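Local structure of beta-N-acetylglucosaminidase-like protein Glycoside hydrolase family 20 (Flavobacterium johnsoniae, 6YHH) at residues D140-F144 with R474-E479; F157-V163 with G205-T209; L363-E368 with A378-R384; F528-C532 with F556-C560. The protein probably hydrolyses terminal beta-linked N-acetylhexosamine residues, as a family 20 glycoside hydrolase of bacterial chitin breakdown. All blocks are in the same frame, centred on the assembly; numbering follows the deposited sequence.

Contacts 1, 2 and 3 all involve the catalytic TIM barrel; contact 4 lies in the helical C-terminal part of the chain. Contacts 3 and 4 are buried, contacts 1 and 2 only partly so. Contact 3 pairs two neighbouring barrel strands and adds carboxylate and aromatic links close to the predicted proton donor. Contact 1, nearest atoms about 10 Å from contact 3, ties the linker entering the barrel to the end of a late barrel helix with backbone bonds, a water and charges. Contact 2 relies on aromatic packing and a single hydrogen bond near the subunit interface. Contact 4, centred 35 Å from contact 3, is made of apolar side chains and thiols.

Contact 1 (D140-F144 with R474-E479); sequences DFPRF and RLWSAE
The linker joining the N-terminal mixed sheet to the first strand of the catalytic TIM barrel is pinned to the C-terminal end of helix 467-476. Residues 141-144 are irregular; Ser477 is the first to leave helical angles. Pro142 lies nearest Trp476 (CA-CA 4.3 Å), and two backbone amides bond helix-end carbonyls: Arg143 N to Trp476 O, 2.7 Å, and Phe144 N to Leu475 O, 3.3 Å. The t rotamer of Trp476 brings the end of its indole back against the linker, although CA-to-CB points away; NE1 donates to Asp140 OD1 (2.8 Å, 165°), which also accepts from Gln14 N. Pro142 CB sits 3.8 Å from the centroid of the Trp476 six-membered ring, a CH-pi contact. Extended Arg143 (t, t, t) forms a salt bridge with Asp427 and a long one with Glu479 (NH2 to OE2, 3.6 Å). Arg474 NE donates to Tyr424 O. One water accepts from Arg143 NH1 (2.9 Å) and Arg474 NH1 (2.9 Å), donating to Arg474 O (2.6 Å) and Ser477 O (2.7 Å).

Contact 2 (F157-V163 with G205-T209); sequences FQPVDVV and GLYYT
Within the catalytic TIM barrel, the loop leading into helix 160-172 packs against the loop between helices 197-202 and 210-222. Residues 157-159 are irregular, with Pro159 at the N-cap and its O accepting from Val163 N (3.2 Å); segment 205-209 has no regular structure. The backbones stay apart, with CA-CA distances of 6.5 Å for Phe157 to Leu206 and 7.6 Å for Val160 to Tyr208, so side chains bridge the gap. Gly205 opens segment 205-209 at phi/psi 78/9, a left-handed conformation that suits glycine. Leu206 points toward Phe157, its CB 3.9 Å from Phe157 CG. Phe157, in the t rotamer, lays one ring face over the Leu206-Tyr207 peptide, and its CZ comes 3.6 Å from Tyr207 O. The CB of Tyr207 is directed away. Tyr208, m rotamer, reaches across: its ring meets that of Phe157 obliquely (centroids 4.8 Å, planes 47°), with Phe157 CE1 3.5 Å from Tyr208 CZ over the tyrosine face. Val160 CG2 approaches Tyr208 CD1 at the ring edge (4.3 Å), and Val163 CG2 lies 4.2 Å from Tyr208 CE1. The sole hydrogen bond between the segments runs from Tyr208 OH to Gln158 O, 2.6 Å. Thr209 then N-caps helix 210-222, and the loop reaches the dimer interface, where Thr209 OG1 hydrogen-bonds Glu211 OE1 of the second subunit.

Contact 3 (L363-E368 with A378-R384); sequences LMGWEE and AIVHSWR
Adjacent parallel TIM-barrel strands 363-366 and 379-382 are bonded by Ile379 N to Leu363 O (2.8 Å), Gly365 N to Ile379 O (3.0 Å) and His381 N to Gly365 O (2.8 Å); Glu367 N to His381 O (2.9 Å) is weak. Their axes approach to 4.7 Å at -23°, with Met364 opposite Ile379, Gly365 opposite Val380 and Trp366 opposite His381. Past the strands, with 367-368 in 3-10 conformation, Glu367 OE1 accepts from Trp383 N (2.8 Å) and Arg384 N (2.9 Å) and meets Ser395 OG. Glu367 OE2 to Arg384 NH1 is a long salt bridge (3.8 Å). Glu368 OE2 binds the backbone N of Glu317, the predicted proton donor, whose side chain is about 4 Å from that of Trp383. This places the strands' C-terminal ends at the probable active site, as in TIM barrels. On the face bearing Met364, Trp366 (m) and His381 (t) form an offset stack, centroids 4.0 Å and planes 16° apart, while Met364 CE covers the opposite imidazole face, 3.5 Å from His381 ND1. The Trp366 edge turns toward the face of Trp383 (centroids 5.2 Å, planes 78°). Trp383 NE1 donates to Glu368 OE1 at 2.9 Å and 175°.

Contact 4 (F528-C532 with F556-C560); sequences FTNVC and FADAC
In the helical C-terminal part of the chain, the end of helix 523-529 and the turn after it meet the short, weakly bonded helix 556-559 in a buried apolar contact. Phe556, Thr529 and Cys560 have the most surface covered. The backbones come closest at Thr529 and Cys560 (CA-CA 5.4 Å). Phe556, with chi1 -167° (t), points toward segment 528-532 and inserts its ring between three of its side chains. Thr529 CG2 lies 3.6 Å from Phe556 CE1. Phe528 CD2 is 3.6 Å from Phe556 CZ, but these rings, 27° from parallel with centroids 5.8 Å apart, are slid sideways and barely overlap. Cys532 SG sits at the ring edge, 3.9 Å from Phe556 CE2 and 86° off the normal, a sulfur-aromatic contact. Thr529 (p) turns its hydroxyl to Asn526 O and Lys509 NZ, so its methyl serves the interface and also touches Ala559, with CG2 to CB at 4.2 Å. Leu513 of helix 507-517 packs on both Thr529 and Ala559, and Leu619 of helix 617-634 on Cys532. CA-to-CB of Cys560 points toward segment 528-532, and its SG lies 4.0 Å from Thr529 CB. With both cysteines in the m rotamer, Cys560 SG rests 3.8 Å from Cys532 CB.

Contact 1 (D140-F144 with R474-E479)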
# COMPACT_ATOMS: atom_id res chain seq x y z
N ASP A 140 8.54 -8.70 -31.70
CA ASP A 140 8.95 -9.35 -30.43
C ASP A 140 8.14 -10.58 -30.14
O ASP A 140 7.07 -10.78 -30.69
CB ASP A 140 8.72 -8.27 -29.29
CG ASP A 140 9.55 -8.49 -28.05
OD1 ASP A 140 10.50 -9.29 -28.03
OD2 ASP A 140 9.25 -7.77 -27.05
N PHE A 141 8.69 -11.42 -29.27
CA PHE A 141 8.06 -12.62 -28.85
C PHE A 141 8.96 -13.18 -27.73
O PHE A 141 10.13 -12.85 -27.65
CB PHE A 141 8.00 -13.67 -30.03
CG PHE A 141 9.38 -13.92 -30.69
CD1 PHE A 141 9.81 -13.14 -31.72
CD2 PHE A 141 10.26 -14.87 -30.17
CE1 PHE A 141 11.08 -13.32 -32.29
CE2 PHE A 141 11.50 -15.11 -30.75
CZ PHE A 141 11.90 -14.31 -31.82
N PRO A 142 8.38 -14.07 -26.89
CA PRO A 142 9.17 -14.62 -25.82
C PRO A 142 10.04 -15.83 -26.19
O PRO A 142 9.60 -16.75 -26.91
CB PRO A 142 8.06 -15.10 -24.80
CG PRO A 142 6.89 -15.43 -25.65
CD PRO A 142 6.97 -14.47 -26.79
N ARG A 143 11.21 -15.93 -25.54
CA ARG A 143 12.04 -17.10 -25.63
C ARG A 143 11.44 -18.33 -25.00
O ARG A 143 11.50 -19.44 -25.61
CB ARG A 143 13.42 -16.81 -25.02
CG ARG A 143 14.43 -17.96 -25.15
CD ARG A 143 15.77 -17.60 -24.52
NE ARG A 143 16.61 -18.80 -24.53
CZ ARG A 143 17.59 -19.01 -23.64
NH1 ARG A 143 17.86 -18.13 -22.69
NH2 ARG A 143 18.27 -20.15 -23.63
N PHE A 144 10.80 -18.21 -23.82
CA PHE A 144 10.20 -19.34 -23.12
C PHE A 144 8.76 -19.05 -22.90
O PHE A 144 8.38 -17.86 -22.65
CB PHE A 144 10.86 -19.57 -21.72
CG PHE A 144 12.31 -19.98 -21.79
CD1 PHE A 144 12.64 -21.29 -22.14
CD2 PHE A 144 13.35 -19.08 -21.54
CE1 PHE A 144 13.98 -21.67 -22.23
CE2 PHE A 144 14.67 -19.48 -21.62
CZ PHE A 144 14.97 -20.79 -21.95
N ARG A 474 15.67 -12.41 -18.70
CA ARG A 474 16.19 -13.74 -19.03
C ARG A 474 15.16 -14.69 -19.61
O ARG A 474 15.47 -15.53 -20.47
CB ARG A 474 16.90 -14.37 -17.84
CG ARG A 474 17.53 -15.76 -18.10
CD ARG A 474 18.54 -15.83 -19.25
NE ARG A 474 19.54 -14.80 -19.03
CZ ARG A 474 19.86 -13.84 -19.89
NH1 ARG A 474 19.40 -13.74 -21.15
NH2 ARG A 474 20.68 -12.96 -19.46
N LEU A 475 13.94 -14.61 -19.16
CA LEU A 475 12.95 -15.56 -19.53
C LEU A 475 12.28 -15.19 -20.87
O LEU A 475 11.72 -16.06 -21.51
CB LEU A 475 11.91 -15.70 -18.41
CG LEU A 475 12.53 -16.28 -17.13
CD1 LEU A 475 11.42 -16.32 -16.06
CD2 LEU A 475 13.25 -17.61 -17.33
N TRP A 476 12.37 -13.91 -21.27
CA TRP A 476 11.71 -13.45 -22.52
C TRP A 476 12.73 -13.24 -23.65
O TRP A 476 12.50 -13.65 -24.79
CB TRP A 476 10.96 -12.13 -22.23
CG TRP A 476 10.38 -11.49 -23.49
CD1 TRP A 476 11.07 -10.84 -24.46
CD2 TRP A 476 9.02 -11.49 -23.88
NE1 TRP A 476 10.20 -10.46 -25.48
CE2 TRP A 476 8.93 -10.83 -25.12
CE3 TRP A 476 7.83 -11.95 -23.28
CZ2 TRP A 476 7.73 -10.68 -25.82
CZ3 TRP A 476 6.63 -11.80 -24.00
CH2 TRP A 476 6.60 -11.16 -25.24
N SER A 477 13.80 -12.52 -23.35
CA SER A 477 14.70 -12.00 -24.37
C SER A 477 15.61 -13.14 -24.92
O SER A 477 15.70 -14.25 -24.39
CB SER A 477 15.61 -10.93 -23.79
OG SER A 477 14.85 -9.76 -23.45
N ALA A 478 16.29 -12.79 -25.98
CA ALA A 478 17.21 -13.74 -26.61
C ALA A 478 18.30 -14.18 -25.63
O ALA A 478 18.71 -13.41 -24.77
CB ALA A 478 17.86 -13.05 -27.82
N GLU A 479 18.81 -15.39 -25.86
CA GLU A 479 19.80 -15.99 -24.98
C GLU A 479 21.06 -15.18 -24.90
O GLU A 479 21.72 -15.19 -23.88
CB GLU A 479 20.13 -17.40 -25.46
CG GLU A 479 21.12 -18.17 -24.60
CD GLU A 479 21.33 -19.62 -24.99
OE1 GLU A 479 20.95 -20.01 -26.12
OE2 GLU A 479 21.86 -20.36 -24.11
O HOH W 1 17.26 -15.32 -22.41

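Contact 2 (F157-V163 with G205-T209)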
# COMPACT_ATOMS: atom_id res chain seq x y z
N PHE A 157 1.74 -14.52 5.33
CA PHE A 157 0.55 -14.31 4.53
C PHE A 157 0.72 -13.00 3.79
O PHE A 157 1.14 -11.95 4.39
CB PHE A 157 -0.71 -14.37 5.36
CG PHE A 157 -1.97 -14.08 4.59
CD1 PHE A 157 -2.45 -15.05 3.69
CD2 PHE A 157 -2.72 -12.91 4.78
CE1 PHE A 157 -3.56 -14.84 2.93
CE2 PHE A 157 -3.86 -12.71 4.01
CZ PHE A 157 -4.32 -13.71 3.13
N GLN A 158 0.35 -13.02 2.52
CA GLN A 158 0.39 -11.84 1.68
C GLN A 158 -1.05 -11.49 1.25
O GLN A 158 -1.66 -12.21 0.43
CB GLN A 158 1.24 -12.05 0.47
CG GLN A 158 2.64 -12.57 0.77
CD GLN A 158 3.47 -11.57 1.54
OE1 GLN A 158 3.37 -10.39 1.36
NE2 GLN A 158 4.28 -12.09 2.44
N PRO A 159 -1.58 -10.40 1.78
CA PRO A 159 -3.00 -10.06 1.51
C PRO A 159 -3.28 -9.80 0.00
O PRO A 159 -2.38 -9.62 -0.83
CB PRO A 159 -3.21 -8.78 2.32
CG PRO A 159 -2.34 -8.96 3.47
CD PRO A 159 -1.05 -9.48 2.79
N VAL A 160 -4.59 -9.77 -0.28
CA VAL A 160 -5.07 -9.55 -1.64
C VAL A 160 -4.37 -8.41 -2.30
O VAL A 160 -4.01 -8.51 -3.51
CB VAL A 160 -6.59 -9.36 -1.62
CG1 VAL A 160 -7.07 -8.78 -2.93
CG2 VAL A 160 -7.28 -10.65 -1.25
N ASP A 161 -4.15 -7.27 -1.61
CA ASP A 161 -3.52 -6.12 -2.27
C ASP A 161 -2.11 -6.42 -2.79
O ASP A 161 -1.68 -5.90 -3.82
CB ASP A 161 -3.52 -4.85 -1.40
CG ASP A 161 -2.78 -5.01 -0.09
OD1 ASP A 161 -3.10 -5.87 0.66
OD2 ASP A 161 -1.90 -4.18 0.17
N VAL A 162 -1.36 -7.21 -2.01
CA VAL A 162 -0.01 -7.57 -2.42
C VAL A 162 -0.06 -8.41 -3.68
O VAL A 162 0.71 -8.18 -4.64
CB VAL A 162 0.70 -8.40 -1.35
CG1 VAL A 162 2.09 -8.81 -1.81
CG2 VAL A 162 0.85 -7.59 -0.02
N VAL A 163 -0.98 -9.37 -3.73
CA VAL A 163 -1.09 -10.28 -4.86
C VAL A 163 -1.47 -9.47 -6.11
O VAL A 163 -0.84 -9.63 -7.19
CB VAL A 163 -2.16 -11.36 -4.56
CG1 VAL A 163 -2.42 -12.21 -5.81
CG2 VAL A 163 -1.72 -12.23 -3.39
N GLY A 205 -6.38 -17.47 11.13
CA GLY A 205 -7.33 -16.50 10.52
C GLY A 205 -6.88 -15.77 9.30
O GLY A 205 -7.61 -14.88 8.85
N LEU A 206 -5.73 -16.19 8.75
CA LEU A 206 -5.08 -15.49 7.61
C LEU A 206 -5.21 -16.44 6.41
O LEU A 206 -4.59 -17.52 6.39
CB LEU A 206 -3.62 -15.25 7.96
CG LEU A 206 -3.34 -14.31 9.10
CD1 LEU A 206 -1.86 -14.27 9.41
CD2 LEU A 206 -3.86 -12.93 8.78
N TYR A 207 -6.06 -16.07 5.43
CA TYR A 207 -6.36 -16.91 4.31
C TYR A 207 -7.11 -16.13 3.24
O TYR A 207 -7.64 -15.06 3.52
CB TYR A 207 -7.18 -18.21 4.69
CG TYR A 207 -8.55 -17.89 5.28
CD1 TYR A 207 -8.67 -17.61 6.65
CD2 TYR A 207 -9.66 -17.88 4.52
CE1 TYR A 207 -9.89 -17.26 7.20
CE2 TYR A 207 -10.91 -17.55 5.07
CZ TYR A 207 -11.01 -17.27 6.39
OH TYR A 207 -12.24 -16.99 6.93
N TYR A 208 -7.08 -16.68 2.04
CA TYR A 208 -7.86 -16.13 0.94
C TYR A 208 -9.22 -16.83 0.87
O TYR A 208 -9.30 -18.07 0.94
CB TYR A 208 -7.22 -16.36 -0.36
CG TYR A 208 -5.77 -15.88 -0.40
CD1 TYR A 208 -5.48 -14.53 -0.51
CD2 TYR A 208 -4.72 -16.78 -0.37
CE1 TYR A 208 -4.14 -14.11 -0.51
CE2 TYR A 208 -3.40 -16.36 -0.44
CZ TYR A 208 -3.14 -15.03 -0.55
OH TYR A 208 -1.79 -14.63 -0.60
N THR A 209 -10.28 -16.02 0.78
CA THR A 209 -11.59 -16.64 0.57
C THR A 209 -11.68 -17.22 -0.82
O THR A 209 -10.96 -16.85 -1.72
CB THR A 209 -12.76 -15.67 0.81
OG1 THR A 209 -12.83 -14.71 -0.27
CG2 THR A 209 -12.67 -14.97 2.09

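Contact 3 (L363-E368 with A378-R384)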
# COMPACT_ATOMS: atom_id res chain seq x y z
N LEU A 363 -0.47 -32.58 -13.59
CA LEU A 363 0.25 -32.56 -12.28
C LEU A 363 1.62 -32.00 -12.42
O LEU A 363 2.34 -32.30 -13.37
CB LEU A 363 0.32 -34.02 -11.76
CG LEU A 363 0.86 -34.34 -10.35
CD1 LEU A 363 0.22 -35.57 -9.81
CD2 LEU A 363 2.39 -34.36 -10.39
N MET A 364 1.99 -31.13 -11.48
CA MET A 364 3.32 -30.58 -11.37
C MET A 364 3.84 -30.81 -9.97
O MET A 364 3.08 -30.79 -9.03
CB MET A 364 3.22 -29.08 -11.73
CG MET A 364 4.58 -28.37 -11.71
SD MET A 364 4.46 -26.77 -12.50
CE MET A 364 6.17 -26.22 -12.33
N GLY A 365 5.13 -30.95 -9.84
CA GLY A 365 5.76 -31.06 -8.54
C GLY A 365 7.22 -30.72 -8.52
O GLY A 365 7.91 -30.74 -9.56
N TRP A 366 7.73 -30.44 -7.31
CA TRP A 366 9.16 -30.23 -7.11
C TRP A 366 9.93 -31.52 -7.47
O TRP A 366 9.39 -32.63 -7.42
CB TRP A 366 9.43 -29.85 -5.66
CG TRP A 366 8.74 -28.55 -5.27
CD1 TRP A 366 7.74 -28.42 -4.35
CD2 TRP A 366 9.04 -27.20 -5.72
NE1 TRP A 366 7.32 -27.12 -4.32
CE2 TRP A 366 8.10 -26.35 -5.13
CE3 TRP A 366 9.99 -26.63 -6.61
CZ2 TRP A 366 8.09 -25.00 -5.34
CZ3 TRP A 366 9.98 -25.28 -6.79
CH2 TRP A 366 9.05 -24.46 -6.15
N GLU A 367 11.16 -31.37 -7.90
CA GLU A 367 11.92 -32.44 -8.56
C GLU A 367 11.96 -33.77 -7.81
O GLU A 367 12.17 -34.83 -8.45
CB GLU A 367 13.32 -31.91 -8.87
CG GLU A 367 14.18 -31.69 -7.64
CD GLU A 367 15.52 -31.15 -7.99
OE1 GLU A 367 15.56 -30.00 -8.47
OE2 GLU A 367 16.54 -31.88 -7.76
N GLU A 368 11.86 -33.75 -6.49
CA GLU A 368 11.83 -35.01 -5.71
C GLU A 368 10.83 -36.01 -6.18
O GLU A 368 11.07 -37.24 -5.99
CB GLU A 368 11.72 -34.80 -4.22
CG GLU A 368 12.88 -34.00 -3.64
CD GLU A 368 12.64 -32.50 -3.50
OE1 GLU A 368 12.07 -31.90 -4.46
OE2 GLU A 368 13.07 -31.91 -2.44
N ALA A 378 3.65 -35.61 -16.10
CA ALA A 378 3.93 -34.67 -14.92
C ALA A 378 4.98 -33.64 -15.31
O ALA A 378 5.99 -33.93 -16.00
CB ALA A 378 4.41 -35.43 -13.72
N ILE A 379 4.74 -32.40 -14.87
CA ILE A 379 5.77 -31.35 -15.00
C ILE A 379 6.71 -31.35 -13.81
O ILE A 379 6.25 -31.39 -12.63
CB ILE A 379 5.10 -30.01 -15.16
CG1 ILE A 379 4.22 -30.09 -16.38
CG2 ILE A 379 6.12 -28.91 -15.32
CD1 ILE A 379 3.38 -28.93 -16.62
N VAL A 380 8.02 -31.34 -14.08
CA VAL A 380 9.04 -31.46 -13.04
C VAL A 380 9.55 -30.05 -12.76
O VAL A 380 9.96 -29.36 -13.70
CB VAL A 380 10.19 -32.39 -13.48
CG1 VAL A 380 11.40 -32.36 -12.50
CG2 VAL A 380 9.66 -33.78 -13.54
N HIS A 381 9.56 -29.65 -11.48
CA HIS A 381 10.00 -28.32 -11.11
C HIS A 381 11.40 -28.45 -10.50
O HIS A 381 11.58 -28.89 -9.38
CB HIS A 381 8.96 -27.71 -10.15
CG HIS A 381 9.04 -26.23 -10.06
ND1 HIS A 381 8.04 -25.51 -9.46
CD2 HIS A 381 9.98 -25.33 -10.47
CE1 HIS A 381 8.33 -24.23 -9.51
NE2 HIS A 381 9.52 -24.08 -10.09
N SER A 382 12.41 -28.06 -11.30
CA SER A 382 13.79 -28.17 -10.94
C SER A 382 14.23 -27.01 -10.05
O SER A 382 14.27 -25.86 -10.50
CB SER A 382 14.64 -28.18 -12.23
OG SER A 382 16.03 -28.25 -11.95
N TRP A 383 14.66 -27.34 -8.83
CA TRP A 383 15.00 -26.36 -7.81
C TRP A 383 16.30 -26.56 -7.04
O TRP A 383 16.87 -25.54 -6.50
CB TRP A 383 13.86 -26.22 -6.82
CG TRP A 383 13.77 -27.31 -5.81
CD1 TRP A 383 13.09 -28.45 -5.93
CD2 TRP A 383 14.29 -27.30 -4.46
NE1 TRP A 383 13.15 -29.21 -4.77
CE2 TRP A 383 13.88 -28.52 -3.84
CE3 TRP A 383 15.09 -26.41 -3.73
CZ2 TRP A 383 14.23 -28.85 -2.54
CZ3 TRP A 383 15.40 -26.72 -2.42
CH2 TRP A 383 15.02 -27.96 -1.86
N ARG A 384 16.84 -27.78 -7.05
CA ARG A 384 18.04 -28.08 -6.28
C ARG A 384 19.30 -27.82 -7.04
O ARG A 384 19.38 -28.02 -8.24
CB ARG A 384 17.93 -29.51 -5.75
CG ARG A 384 16.72 -29.70 -4.86
CD ARG A 384 16.53 -31.13 -4.48
NE ARG A 384 17.61 -31.52 -3.67
CZ ARG A 384 18.03 -32.77 -3.71
NH1 ARG A 384 17.43 -33.64 -4.55
NH2 ARG A 384 19.04 -33.12 -2.92

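Contact 4 (F528-C532 with F556-C560)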
# COMPACT_ATOMS: atom_id res chain seq x y z
N PHE A 528 23.59 5.13 4.55
CA PHE A 528 24.26 3.90 5.03
C PHE A 528 23.61 2.63 4.40
O PHE A 528 24.34 1.66 4.14
CB PHE A 528 24.25 3.80 6.55
CG PHE A 528 25.32 2.87 7.09
CD1 PHE A 528 26.68 3.07 6.76
CD2 PHE A 528 25.03 1.83 7.93
CE1 PHE A 528 27.63 2.16 7.18
CE2 PHE A 528 25.98 0.94 8.38
CZ PHE A 528 27.31 1.12 8.01
N THR A 529 22.31 2.62 4.11
CA THR A 529 21.76 1.46 3.40
C THR A 529 22.44 1.25 2.07
O THR A 529 22.53 0.12 1.57
CB THR A 529 20.26 1.48 3.13
OG1 THR A 529 19.99 2.48 2.13
CG2 THR A 529 19.48 1.72 4.35
N ASN A 530 22.98 2.33 1.47
CA ASN A 530 23.61 2.25 0.17
C ASN A 530 25.00 1.64 0.09
O ASN A 530 25.55 1.50 -1.03
CB ASN A 530 23.53 3.63 -0.53
CG ASN A 530 22.12 4.07 -0.82
OD1 ASN A 530 21.22 3.25 -1.01
ND2 ASN A 530 21.95 5.35 -0.92
N VAL A 531 25.54 1.18 1.24
CA VAL A 531 26.70 0.33 1.31
C VAL A 531 26.48 -0.97 2.03
O VAL A 531 27.42 -1.70 2.19
CB VAL A 531 27.93 1.05 1.87
CG1 VAL A 531 28.36 2.11 0.88
CG2 VAL A 531 27.74 1.61 3.30
N CYS A 532 25.24 -1.27 2.40
CA CYS A 532 24.96 -2.47 3.22
C CYS A 532 23.91 -3.39 2.51
O CYS A 532 23.07 -2.91 1.77
CB CYS A 532 24.41 -2.11 4.57
SG CYS A 532 25.54 -1.26 5.68
N PHE A 556 17.02 -2.45 10.43
CA PHE A 556 17.91 -2.05 9.34
C PHE A 556 18.06 -3.05 8.21
O PHE A 556 18.07 -2.65 7.04
CB PHE A 556 19.27 -1.71 9.89
CG PHE A 556 20.18 -0.98 8.91
CD1 PHE A 556 19.91 0.31 8.50
CD2 PHE A 556 21.28 -1.63 8.42
CE1 PHE A 556 20.78 0.94 7.61
CE2 PHE A 556 22.14 -1.04 7.52
CZ PHE A 556 21.88 0.26 7.13
N ALA A 557 18.16 -4.33 8.50
CA ALA A 557 18.29 -5.33 7.44
C ALA A 557 17.11 -5.32 6.45
O ALA A 557 17.29 -5.57 5.27
CB ALA A 557 18.45 -6.71 8.01
N ASP A 558 15.93 -4.96 6.98
CA ASP A 558 14.71 -4.90 6.19
C ASP A 558 14.66 -3.73 5.24
O ASP A 558 13.96 -3.79 4.27
CB ASP A 558 13.51 -4.92 7.13
CG ASP A 558 13.63 -6.07 8.06
OD1 ASP A 558 13.64 -7.23 7.52
OD2 ASP A 558 13.74 -5.89 9.28
N ALA A 559 15.47 -2.67 5.49
CA ALA A 559 15.64 -1.55 4.58
C ALA A 559 16.74 -1.70 3.59
O ALA A 559 16.80 -0.97 2.60
CB ALA A 559 15.93 -0.29 5.45
N CYS A 560 17.57 -2.73 3.76
CA CYS A 560 18.67 -2.97 2.84
C CYS A 560 18.35 -4.04 1.76
O CYS A 560 17.45 -4.92 1.95
CB CYS A 560 19.94 -3.41 3.58
SG CYS A 560 20.58 -2.16 4.70